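PDB 3QUF: extracellular solute-binding protein, family 1, which probably captures a solute, plausibly a sugar, outside the bacterial cell and hands it to an ABC-type importer. Local coordinates for residues K48-E51 against K52-D56; K215-F218 against T219-W222; N360-Q364 against N365-W369. All coordinates share one frame; numbering follows the deposited sequence.

Contact 1: residues K48-E51 against K52-D56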
ATOM      1  N   LYS A  48       1.846 -21.600  14.466  1.00 21.16           N
ATOM      2  CA  LYS A  48       2.064 -22.331  15.721  1.00 23.40           C
ATOM      3  C   LYS A  48       0.867 -22.209  16.646  1.00 22.57           C
ATOM      4  O   LYS A  48       0.364 -23.207  17.183  1.00 22.68           O
ATOM      5  CB  LYS A  48       3.350 -21.854  16.390  1.00 25.46           C
ATOM      6  CG  LYS A  48       4.600 -22.353  15.668  1.00 31.12           C
ATOM      7  CD  LYS A  48       5.903 -21.919  16.397  1.00 39.02           C
ATOM      8  CE  LYS A  48       7.090 -21.618  15.414  1.00 42.22           C
ATOM      9  NZ  LYS A  48       7.247 -20.160  14.967  1.00 42.92           N
ATOM     10  N   GLY A  49       0.379 -20.986  16.800  1.00 22.09           N
ATOM     11  CA  GLY A  49      -0.779 -20.731  17.656  1.00 21.54           C
ATOM     12  C   GLY A  49      -2.013 -21.432  17.174  1.00 20.06           C
ATOM     13  O   GLY A  49      -2.743 -22.040  17.950  1.00 20.65           O
ATOM     14  N   PHE A  50      -2.237 -21.397  15.868  1.00 18.24           N
ATOM     15  CA  PHE A  50      -3.379 -22.079  15.316  1.00 18.54           C
ATOM     16  C   PHE A  50      -3.339 -23.578  15.586  1.00 18.45           C
ATOM     17  O   PHE A  50      -4.320 -24.158  16.030  1.00 18.85           O
ATOM     18  CB  PHE A  50      -3.458 -21.832  13.806  1.00 17.56           C
ATOM     19  CG  PHE A  50      -4.555 -22.605  13.142  1.00 17.38           C
ATOM     20  CD1 PHE A  50      -5.875 -22.210  13.270  1.00 18.01           C
ATOM     21  CD2 PHE A  50      -4.279 -23.768  12.406  1.00 20.49           C
ATOM     22  CE1 PHE A  50      -6.920 -22.928  12.625  1.00 18.70           C
ATOM     23  CE2 PHE A  50      -5.301 -24.462  11.778  1.00 20.25           C
ATOM     24  CZ  PHE A  50      -6.623 -24.043  11.911  1.00 17.86           C
ATOM     25  N   GLU A  51      -2.205 -24.195  15.293  1.00 19.81           N
ATOM     26  CA  GLU A  51      -2.046 -25.654  15.492  1.00 21.18           C
ATOM     27  C   GLU A  51      -2.304 -26.050  16.936  1.00 21.91           C
ATOM     28  O   GLU A  51      -2.984 -27.047  17.214  1.00 21.73           O
ATOM     29  CB  GLU A  51      -0.651 -26.084  15.033  1.00 22.70           C
ATOM     30  CG  GLU A  51      -0.516 -26.056  13.477  1.00 28.36           C
ATOM     31  CD  GLU A  51       0.931 -26.234  12.954  1.00 34.46           C
ATOM     32  OE1 GLU A  51       1.915 -26.047  13.707  1.00 42.89           O
ATOM     33  OE2 GLU A  51       1.075 -26.509  11.742  1.00 43.93           O
ATOM     34  N   LYS A  52      -1.748 -25.270  17.853  1.00 22.61           N
ATOM     35  CA  LYS A  52      -1.905 -25.522  19.275  1.00 24.06           C
ATOM     36  C   LYS A  52      -3.369 -25.554  19.702  1.00 23.30           C
ATOM     37  O   LYS A  52      -3.771 -26.370  20.548  1.00 23.48           O
ATOM     38  CB  LYS A  52      -1.157 -24.421  20.042  1.00 25.01           C
ATOM     39  CG  LYS A  52      -1.127 -24.592  21.473  1.00 30.72           C
ATOM     40  CD  LYS A  52       0.138 -23.991  22.102  1.00 33.97           C
ATOM     41  CE  LYS A  52       0.150 -22.554  22.227  1.00 36.83           C
ATOM     42  NZ  LYS A  52       1.293 -22.207  23.134  1.00 39.56           N
ATOM     43  N   LYS A  53      -4.163 -24.661  19.111  1.00 22.64           N
ATOM     44  CA  LYS A  53      -5.575 -24.490  19.474  1.00 23.10           C
ATOM     45  C   LYS A  53      -6.583 -25.311  18.665  1.00 22.71           C
ATOM     46  O   LYS A  53      -7.754 -25.361  19.024  1.00 22.81           O
ATOM     47  CB  LYS A  53      -5.919 -22.995  19.444  1.00 23.30           C
ATOM     48  CG  LYS A  53      -4.871 -22.200  20.273  1.00 29.09           C
ATOM     49  CD  LYS A  53      -5.363 -20.877  20.898  1.00 37.01           C
ATOM     50  CE  LYS A  53      -4.349 -20.297  21.960  1.00 38.70           C
ATOM     51  NZ  LYS A  53      -3.627 -21.374  22.772  1.00 37.89           N
ATOM     52  N   ASN A  54      -6.118 -26.020  17.622  1.00 21.73           N
ATOM     53  CA  ASN A  54      -6.979 -26.806  16.758  1.00 21.59           C
ATOM     54  C   ASN A  54      -6.406 -28.202  16.549  1.00 22.48           C
ATOM     55  O   ASN A  54      -5.733 -28.480  15.547  1.00 21.44           O
ATOM     56  CB  ASN A  54      -7.129 -26.070  15.438  1.00 21.98           C
ATOM     57  CG  ASN A  54      -7.858 -24.775  15.604  1.00 22.16           C
ATOM     58  OD1 ASN A  54      -9.086 -24.752  15.580  1.00 23.81           O
ATOM     59  ND2 ASN A  54      -7.118 -23.703  15.840  1.00 20.07           N
ATOM     60  N   PRO A  55      -6.659 -29.086  17.520  1.00 22.49           N
ATOM     61  CA  PRO A  55      -5.954 -30.348  17.565  1.00 24.21           C
ATOM     62  C   PRO A  55      -6.379 -31.298  16.473  1.00 25.07           C
ATOM     63  O   PRO A  55      -5.651 -32.222  16.183  1.00 27.65           O
ATOM     64  CB  PRO A  55      -6.322 -30.894  18.948  1.00 24.92           C
ATOM     65  CG  PRO A  55      -7.620 -30.269  19.253  1.00 24.22           C
ATOM     66  CD  PRO A  55      -7.511 -28.900  18.715  1.00 23.60           C
ATOM     67  N   ASP A  56      -7.572 -31.080  15.904  1.00 24.56           N
ATOM     68  CA  ASP A  56      -8.197 -31.844  14.865  0.50 24.93           C
ATOM     69  C   ASP A  56      -7.696 -31.455  13.466  1.00 23.71           C
ATOM     70  O   ASP A  56      -8.138 -32.033  12.488  1.00 25.27           O
ATOM     71  CB  ASP A  56      -9.720 -31.556  14.934  0.50 25.25           C
ATOM     72  CG  ASP A  56     -10.079 -30.038  14.788  0.50 25.33           C
ATOM     73  OD1 ASP A  56      -9.543 -29.121  15.511  0.50 18.11           O
ATOM     74  OD2 ASP A  56     -10.926 -29.762  13.887  0.50 30.86           O
TER
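The carboxamide of Asn54 lies stacked over one face of the Phe50 ring, with the two planes only 25° apart, where the helix that carries Phe50 ends and the chain leaves it at Asn54. ND2 does most of the touching: it sits 3.2 Å from CD1 of Phe50, and CB of Asn54 makes a CH-pi contact with the same ring, 4.3 Å from its centroid and close to the ring normal. The two side chains cross at about a right angle. Phe50 has its CG anti to the backbone N (chi1 175°), which carries the ring along beside the last turn and under the amide.

The same ND2 also donates to the backbone O of Phe50, at 2.8 Å. This bond is nearly straight (171°), and the acceptor lies almost in the amide plane of Asn54, so one group is fixed both by its bond and by the ring beneath it. Asparagine suits the place: Asn54 is the first residue to leave helical geometry, and its amide supplies a donor to a carbonyl of the final turn. Its own backbone N makes a weak bond to Glu51 O.

One turn back, Lys52 N donates to Lys48 O and Lys53 N to Gly49 O. The aliphatic part of Lys53 passes that carbonyl, CG 3.2 Å from Gly49 O.

Helix 40-53 is the crossover of a beta-alpha-beta unit between parallel strands 30-36 and 57-63. Phe50 turns inward onto Ile57 and Leu59 and meets Phe320 of helix 311-324 edge-to-face, while Asn54 touches Lys319 of that helix.

Contact 2: residues K215-F218 against T219-W222; sequences KSTF and TKDW
Thr217 holds its OG1 between its own backbone N and carbonyl carbon (chi1 64°), the rotamer that aims the hydroxyl at the first turn of the helix, and there it accepts a bond from Lys220 N at 2.9 Å. This is an N-cap: the hydroxyl takes up an N-H that has no earlier helical carbonyl to use, a task for which threonine is well suited. Ser216, its OG swung away from the backbone N (chi1 -166°), donates instead to OD2 of Asp221 at 2.8 Å, approaching from above the carboxylate plane. The other oxygen, OD1, is bonded to the hydroxyl of Tyr197, so the carboxylate has a partner at each oxygen.

Lys220 runs its aliphatic chain past both hydroxyls, with CG 3.4 Å from Thr217 OG1. Its NZ donates to a water that in turn donates to Lys215 O, a bridge at the exposed end.

The aromatic pair forms the buried side. Phe218 and Trp222 lie side by side, pointing the same way, with the edge of the phenyl ring turned to the indole face in a T-shaped stack, planes at 85°. CD1 of Phe218 stands 3.5 Å from CD2 of Trp222. Between their backbones, Trp222 N donates to Phe218 O at 2.8 Å. Replacing Trp222 with a leucine would probably leave the Phe218 edge without its flat partner and Asp208 without the indole N-H that it now accepts.

Around this short helix, 218-221, Phe218 and Trp222 both rest on Leu404 of helix 397-408 and Ile211 of helix 209-212. Trp222 also reaches Leu194 and Tyr198 of helix 188-199, while Asp405 accepts from Phe218 N and is bonded to Thr219 OG1.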
ATOM      1  N   LYS A 215     -14.771   3.178 -17.400  1.00 25.93           N
ATOM      2  CA  LYS A 215     -15.679   4.337 -17.316  1.00 27.43           C
ATOM      3  C   LYS A 215     -14.930   5.670 -17.391  1.00 26.60           C
ATOM      4  O   LYS A 215     -15.534   6.733 -17.632  1.00 28.49           O
ATOM      5  CB  LYS A 215     -16.497   4.283 -16.018  1.00 28.29           C
ATOM      6  CG  LYS A 215     -17.334   3.004 -15.804  1.00 32.29           C
ATOM      7  CD  LYS A 215     -18.661   3.114 -16.477  1.00 37.72           C
ATOM      8  CE  LYS A 215     -19.453   1.831 -16.385  1.00 39.41           C
ATOM      9  NZ  LYS A 215     -20.749   2.054 -17.069  1.00 44.25           N
ATOM     10  N   SER A 216     -13.616   5.634 -17.170  1.00 23.48           N
ATOM     11  CA  SER A 216     -12.779   6.807 -17.305  1.00 22.60           C
ATOM     12  C   SER A 216     -11.406   6.390 -17.840  1.00 21.30           C
ATOM     13  O   SER A 216     -11.175   5.219 -18.168  1.00 20.36           O
ATOM     14  CB  SER A 216     -12.628   7.528 -15.956  1.00 22.62           C
ATOM     15  OG  SER A 216     -12.095   8.818 -16.166  1.00 22.75           O
ATOM     16  N   THR A 217     -10.509   7.357 -17.908  1.00 20.64           N
ATOM     17  CA  THR A 217      -9.188   7.179 -18.484  1.00 21.60           C
ATOM     18  C   THR A 217      -8.146   7.921 -17.652  1.00 20.66           C
ATOM     19  O   THR A 217      -8.474   8.792 -16.877  1.00 20.21           O
ATOM     20  CB  THR A 217      -9.117   7.720 -19.924  1.00 23.66           C
ATOM     21  OG1 THR A 217      -9.324   9.147 -19.932  1.00 23.66           O
ATOM     22  CG2 THR A 217     -10.136   6.981 -20.833  1.00 24.48           C
ATOM     23  N   PHE A 218      -6.891   7.563 -17.833  1.00 20.40           N
ATOM     24  CA  PHE A 218      -5.796   8.344 -17.242  1.00 19.61           C
ATOM     25  C   PHE A 218      -5.815   9.791 -17.754  1.00 20.14           C
ATOM     26  O   PHE A 218      -5.556  10.734 -17.011  1.00 19.20           O
ATOM     27  CB  PHE A 218      -4.445   7.677 -17.520  1.00 19.86           C
ATOM     28  CG  PHE A 218      -4.277   6.345 -16.859  1.00 17.33           C
ATOM     29  CD1 PHE A 218      -3.944   6.258 -15.519  1.00 16.39           C
ATOM     30  CD2 PHE A 218      -4.450   5.156 -17.574  1.00 17.67           C
ATOM     31  CE1 PHE A 218      -3.821   5.054 -14.912  1.00 17.43           C
ATOM     32  CE2 PHE A 218      -4.337   3.938 -16.963  1.00 16.86           C
ATOM     33  CZ  PHE A 218      -3.992   3.874 -15.615  1.00 16.78           C
ATOM     34  N   THR A 219      -6.112   9.983 -19.042  1.00 21.00           N
ATOM     35  CA  THR A 219      -6.212  11.327 -19.575  1.00 22.44           C
ATOM     36  C   THR A 219      -7.248  12.160 -18.860  1.00 21.76           C
ATOM     37  O   THR A 219      -7.010  13.334 -18.598  1.00 23.10           O
ATOM     38  CB  THR A 219      -6.500  11.292 -21.083  1.00 23.74           C
ATOM     39  OG1 THR A 219      -5.392  10.651 -21.716  1.00 26.45           O
ATOM     40  CG2 THR A 219      -6.670  12.717 -21.648  1.00 25.96           C
ATOM     41  N   LYS A 220      -8.388  11.567 -18.533  1.00 21.66           N
ATOM     42  CA  LYS A 220      -9.428  12.325 -17.801  1.00 22.82           C
ATOM     43  C   LYS A 220      -9.018  12.618 -16.359  1.00 21.94           C
ATOM     44  O   LYS A 220      -9.135  13.757 -15.880  1.00 22.84           O
ATOM     45  CB  LYS A 220     -10.774  11.600 -17.817  1.00 23.97           C
ATOM     46  CG  LYS A 220     -11.511  11.639 -19.179  1.00 29.55           C
ATOM     47  CD  LYS A 220     -12.804  10.779 -19.123  1.00 36.17           C
ATOM     48  CE  LYS A 220     -13.247  10.196 -20.501  1.00 40.13           C
ATOM     49  NZ  LYS A 220     -13.886   8.802 -20.383  1.00 39.93           N
ATOM     50  N   ASP A 221      -8.545  11.585 -15.659  1.00 20.62           N
ATOM     51  CA  ASP A 221      -8.410  11.690 -14.190  1.00 20.43           C
ATOM     52  C   ASP A 221      -7.016  11.912 -13.657  1.00 19.05           C
ATOM     53  O   ASP A 221      -6.865  12.552 -12.619  1.00 20.15           O
ATOM     54  CB  ASP A 221      -9.053  10.490 -13.518  1.00 20.27           C
ATOM     55  CG  ASP A 221     -10.563  10.615 -13.440  1.00 22.51           C
ATOM     56  OD1 ASP A 221     -11.101  11.739 -13.169  1.00 22.64           O
ATOM     57  OD2 ASP A 221     -11.193   9.581 -13.666  1.00 23.53           O
ATOM     58  N   TRP A 222      -5.992  11.373 -14.306  1.00 18.11           N
ATOM     59  CA  TRP A 222      -4.649  11.582 -13.819  1.00 16.57           C
ATOM     60  C   TRP A 222      -4.063  12.899 -14.313  1.00 16.84           C
ATOM     61  O   TRP A 222      -3.222  13.462 -13.637  1.00 16.71           O
ATOM     62  CB  TRP A 222      -3.714  10.436 -14.179  1.00 16.63           C
ATOM     63  CG  TRP A 222      -3.884   9.197 -13.307  1.00 14.44           C
ATOM     64  CD1 TRP A 222      -5.055   8.704 -12.780  1.00 14.75           C
ATOM     65  CD2 TRP A 222      -2.849   8.310 -12.849  1.00 14.88           C
ATOM     66  NE1 TRP A 222      -4.804   7.559 -12.068  1.00 15.25           N
ATOM     67  CE2 TRP A 222      -3.464   7.290 -12.102  1.00 14.98           C
ATOM     68  CE3 TRP A 222      -1.473   8.264 -13.030  1.00 14.60           C
ATOM     69  CZ2 TRP A 222      -2.738   6.245 -11.504  1.00 13.97           C
ATOM     70  CZ3 TRP A 222      -0.746   7.211 -12.454  1.00 17.02           C
ATOM     71  CH2 TRP A 222      -1.393   6.221 -11.692  1.00 16.02           C
TER
HETATM   72  O   HOH W   1     -15.253   9.534 -17.731  1.00 49.16           O

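Contact 3: residues N360-Q364 against N365-W369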
ATOM      1  N   ASN A 360      -6.172   9.284  12.469  1.00 18.21           N
ATOM      2  CA  ASN A 360      -7.004  10.186  11.700  1.00 17.58           C
ATOM      3  C   ASN A 360      -7.035   9.900  10.200  1.00 16.89           C
ATOM      4  O   ASN A 360      -7.839  10.482   9.478  1.00 17.69           O
ATOM      5  CB  ASN A 360      -6.611  11.620  11.999  1.00 18.14           C
ATOM      6  CG  ASN A 360      -6.823  11.960  13.457  1.00 21.35           C
ATOM      7  OD1 ASN A 360      -7.832  11.549  14.057  1.00 24.30           O
ATOM      8  ND2 ASN A 360      -5.842  12.629  14.062  1.00 23.96           N
ATOM      9  N   TYR A 361      -6.154   9.001   9.736  1.00 15.30           N
ATOM     10  CA  TYR A 361      -6.091   8.643   8.328  1.00 14.40           C
ATOM     11  C   TYR A 361      -6.213   7.152   8.145  1.00 13.87           C
ATOM     12  O   TYR A 361      -7.139   6.703   7.483  1.00 15.34           O
ATOM     13  CB  TYR A 361      -4.839   9.274   7.620  1.00 13.25           C
ATOM     14  CG  TYR A 361      -4.921  10.758   7.744  1.00 13.65           C
ATOM     15  CD1 TYR A 361      -5.642  11.523   6.820  1.00 15.75           C
ATOM     16  CD2 TYR A 361      -4.392  11.399   8.866  1.00 17.85           C
ATOM     17  CE1 TYR A 361      -5.776  12.883   6.994  1.00 16.45           C
ATOM     18  CE2 TYR A 361      -4.525  12.778   9.038  1.00 16.88           C
ATOM     19  CZ  TYR A 361      -5.253  13.494   8.118  1.00 18.64           C
ATOM     20  OH  TYR A 361      -5.408  14.855   8.296  1.00 21.93           O
ATOM     21  N   PHE A 362      -5.302   6.356   8.690  1.00 12.57           N
ATOM     22  CA  PHE A 362      -5.383   4.904   8.517  1.00 13.18           C
ATOM     23  C   PHE A 362      -6.708   4.342   9.061  1.00 14.57           C
ATOM     24  O   PHE A 362      -7.438   3.646   8.358  1.00 14.42           O
ATOM     25  CB  PHE A 362      -4.185   4.198   9.153  1.00 13.28           C
ATOM     26  CG  PHE A 362      -4.279   2.709   9.077  1.00 12.75           C
ATOM     27  CD1 PHE A 362      -4.157   2.055   7.883  1.00 14.13           C
ATOM     28  CD2 PHE A 362      -4.508   1.970  10.232  1.00 14.76           C
ATOM     29  CE1 PHE A 362      -4.292   0.669   7.829  1.00 13.70           C
ATOM     30  CE2 PHE A 362      -4.645   0.584  10.167  1.00 15.24           C
ATOM     31  CZ  PHE A 362      -4.518  -0.043   8.955  1.00 14.66           C
ATOM     32  N   LYS A 363      -7.028   4.678  10.291  1.00 15.74           N
ATOM     33  CA  LYS A 363      -8.268   4.177  10.894  1.00 18.19           C
ATOM     34  C   LYS A 363      -9.536   4.772  10.275  1.00 17.88           C
ATOM     35  O   LYS A 363     -10.616   4.241  10.473  1.00 19.01           O
ATOM     36  CB  LYS A 363      -8.236   4.371  12.395  1.00 20.21           C
ATOM     37  CG  LYS A 363      -7.202   3.416  13.057  1.00 25.21           C
ATOM     38  CD  LYS A 363      -7.278   3.471  14.602  1.00 33.67           C
ATOM     39  CE  LYS A 363      -7.902   2.197  15.194  1.00 37.62           C
ATOM     40  NZ  LYS A 363      -9.373   2.105  14.893  1.00 41.32           N
ATOM     41  N   GLN A 364      -9.395   5.851   9.533  1.00 16.43           N
ATOM     42  CA  GLN A 364     -10.505   6.473   8.803  1.00 16.97           C
ATOM     43  C   GLN A 364     -10.561   6.068   7.324  1.00 15.56           C
ATOM     44  O   GLN A 364     -11.327   6.671   6.559  1.00 16.54           O
ATOM     45  CB  GLN A 364     -10.384   7.983   8.912  1.00 17.42           C
ATOM     46  CG  GLN A 364     -10.324   8.481  10.343  1.00 20.53           C
ATOM     47  CD  GLN A 364     -11.493   8.028  11.168  1.00 30.05           C
ATOM     48  OE1 GLN A 364     -12.617   7.982  10.683  1.00 32.34           O
ATOM     49  NE2 GLN A 364     -11.233   7.676  12.427  1.00 35.25           N
ATOM     50  N   ASN A 365      -9.780   5.053   6.926  1.00 14.61           N
ATOM     51  CA  ASN A 365      -9.771   4.557   5.548  1.00 15.22           C
ATOM     52  C   ASN A 365      -9.353   5.609   4.532  1.00 15.55           C
ATOM     53  O   ASN A 365      -9.903   5.685   3.412  1.00 19.09           O
ATOM     54  CB  ASN A 365     -11.137   3.895   5.197  1.00 15.97           C
ATOM     55  CG  ASN A 365     -11.408   2.688   6.074  1.00 17.54           C
ATOM     56  OD1 ASN A 365     -10.585   1.803   6.186  1.00 21.94           O
ATOM     57  ND2 ASN A 365     -12.519   2.709   6.778  1.00 21.82           N
ATOM     58  N   LYS A 366      -8.450   6.492   4.936  1.00 14.22           N
ATOM     59  CA  LYS A 366      -7.894   7.475   4.018  1.00 13.48           C
ATOM     60  C   LYS A 366      -6.446   7.100   3.625  1.00 13.08           C
ATOM     61  O   LYS A 366      -5.551   7.921   3.728  1.00 13.60           O
ATOM     62  CB  LYS A 366      -7.921   8.858   4.645  1.00 15.27           C
ATOM     63  CG  LYS A 366      -9.322   9.359   4.957  1.00 16.20           C
ATOM     64  CD  LYS A 366      -9.378  10.839   5.339  1.00 20.68           C
ATOM     65  CE  LYS A 366      -9.496  11.765   4.053  1.00 24.93           C
ATOM     66  NZ  LYS A 366      -9.186  13.307   4.208  1.00 21.33           N
ATOM     67  N   PHE A 367      -6.255   5.862   3.214  1.00 11.92           N
ATOM     68  CA  PHE A 367      -4.992   5.384   2.698  1.00 11.93           C
ATOM     69  C   PHE A 367      -5.225   4.747   1.331  1.00 12.43           C
ATOM     70  O   PHE A 367      -6.280   4.134   1.079  1.00 12.06           O
ATOM     71  CB  PHE A 367      -4.317   4.395   3.658  1.00 12.36           C
ATOM     72  CG  PHE A 367      -5.121   3.128   3.930  1.00 11.48           C
ATOM     73  CD1 PHE A 367      -6.037   3.086   4.966  1.00 11.57           C
ATOM     74  CD2 PHE A 367      -4.875   1.972   3.204  1.00 15.15           C
ATOM     75  CE1 PHE A 367      -6.755   1.939   5.225  1.00 14.63           C
ATOM     76  CE2 PHE A 367      -5.590   0.806   3.456  1.00 15.53           C
ATOM     77  CZ  PHE A 367      -6.516   0.796   4.485  1.00 13.57           C
ATOM     78  N   TYR A 368      -4.236   4.856   0.455  1.00 11.21           N
ATOM     79  CA  TYR A 368      -4.373   4.351  -0.895  1.00 11.29           C
ATOM     80  C   TYR A 368      -3.002   4.094  -1.506  1.00 11.47           C
ATOM     81  O   TYR A 368      -2.036   4.731  -1.135  1.00 11.66           O
ATOM     82  CB  TYR A 368      -5.161   5.345  -1.773  1.00 12.17           C
ATOM     83  CG  TYR A 368      -5.415   4.855  -3.169  1.00 10.97           C
ATOM     84  CD1 TYR A 368      -6.184   3.723  -3.382  1.00 11.91           C
ATOM     85  CD2 TYR A 368      -4.825   5.474  -4.293  1.00 10.64           C
ATOM     86  CE1 TYR A 368      -6.435   3.232  -4.647  1.00 12.36           C
ATOM     87  CE2 TYR A 368      -5.109   5.048  -5.545  1.00 10.18           C
ATOM     88  CZ  TYR A 368      -5.898   3.884  -5.728  1.00 10.65           C
ATOM     89  OH  TYR A 368      -6.162   3.379  -6.966  1.00 13.61           O
ATOM     90  N   TRP A 369      -2.973   3.169  -2.452  1.00 11.67           N
ATOM     91  CA  TRP A 369      -1.845   2.923  -3.323  1.00 11.62           C
ATOM     92  C   TRP A 369      -2.418   2.459  -4.669  1.00 11.69           C
ATOM     93  O   TRP A 369      -3.475   1.833  -4.704  1.00 12.06           O
ATOM     94  CB  TRP A 369      -0.917   1.851  -2.710  1.00 13.00           C
ATOM     95  CG  TRP A 369       0.420   1.814  -3.396  1.00 12.87           C
ATOM     96  CD1 TRP A 369       0.915   0.816  -4.198  1.00 15.46           C
ATOM     97  CD2 TRP A 369       1.437   2.819  -3.330  1.00 13.75           C
ATOM     98  NE1 TRP A 369       2.176   1.150  -4.646  1.00 16.42           N
ATOM     99  CE2 TRP A 369       2.508   2.385  -4.135  1.00 14.28           C
ATOM    100  CE3 TRP A 369       1.529   4.069  -2.697  1.00 13.47           C
ATOM    101  CZ2 TRP A 369       3.662   3.139  -4.299  1.00 17.86           C
ATOM    102  CZ3 TRP A 369       2.661   4.801  -2.862  1.00 16.39           C
ATOM    103  CH2 TRP A 369       3.720   4.337  -3.666  1.00 18.54           C
TER
HETATM  104  O   HOH W   2     -14.454   5.191   6.998  1.00 40.85           O
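Phe362 and Phe367 form the close-packed part of this turn. CD1 of Phe362 comes 3.6 Å from CD1 of Phe367, over one face of the latter ring, and the planes are inclined at 35°, neither stacked nor perpendicular. The two side chains come together because Phe367 sets its CG between backbone N and carbonyl carbon (chi1 61°), folding its ring back over the turn, where CE1 also lies 3.6 Å from Phe362 O. A large apolar ring suits the buried place of Phe362, which reaches Ala136 and Val138 of strand 135-144; Phe367 lies against Phe362 and Ile295 of strand 295-305.

The backbone closes here in a Schellman motif that ends helix 355-362. Lys366 N donates to Tyr361 O at 2.9 Å, and Asn365 N to Phe362 O at 3.1 Å, the latter from well above the carbonyl plane. Asn365 takes the positive phi (61°) that this C-prime position requires, a conformation asparagine tolerates better than most residues. The chain then turns into strand 367-368, which pairs in parallel with strand 295-305.

The solvent side is looser. At the exposed Gln364, a water that accepts from Asn365 ND2 returns only a weak bond to Gln364 O. CD of Lys366 approaches CD1 of Tyr361 only to 4.1 Å, yet the polar ends are held: Lys366 NZ by Gln293 O, Asn365 ND2 by Asp116.

Contacts 1, 2 and 3 follow one another along the chain, each a local turn at a helix end. Contact 1 closes helix 40-53, contact 2 opens helix 218-221, and contact 3 leads from helix 355-362 into strand 367-368. The centres of contacts 1 and 2 are about 49 Å apart, on opposite sides of the chain's centre, a separation consistent with the two-lobed architecture of solute-binding proteins; the centre of contact 3 is about 11 Å from the chain's centre. Contacts 2 and 3 come within about 6 Å at their nearest atoms without touching, and both reach Asp208 and helix 188-199. Strands beside contacts 1 and 3 belong to one mixed sheet.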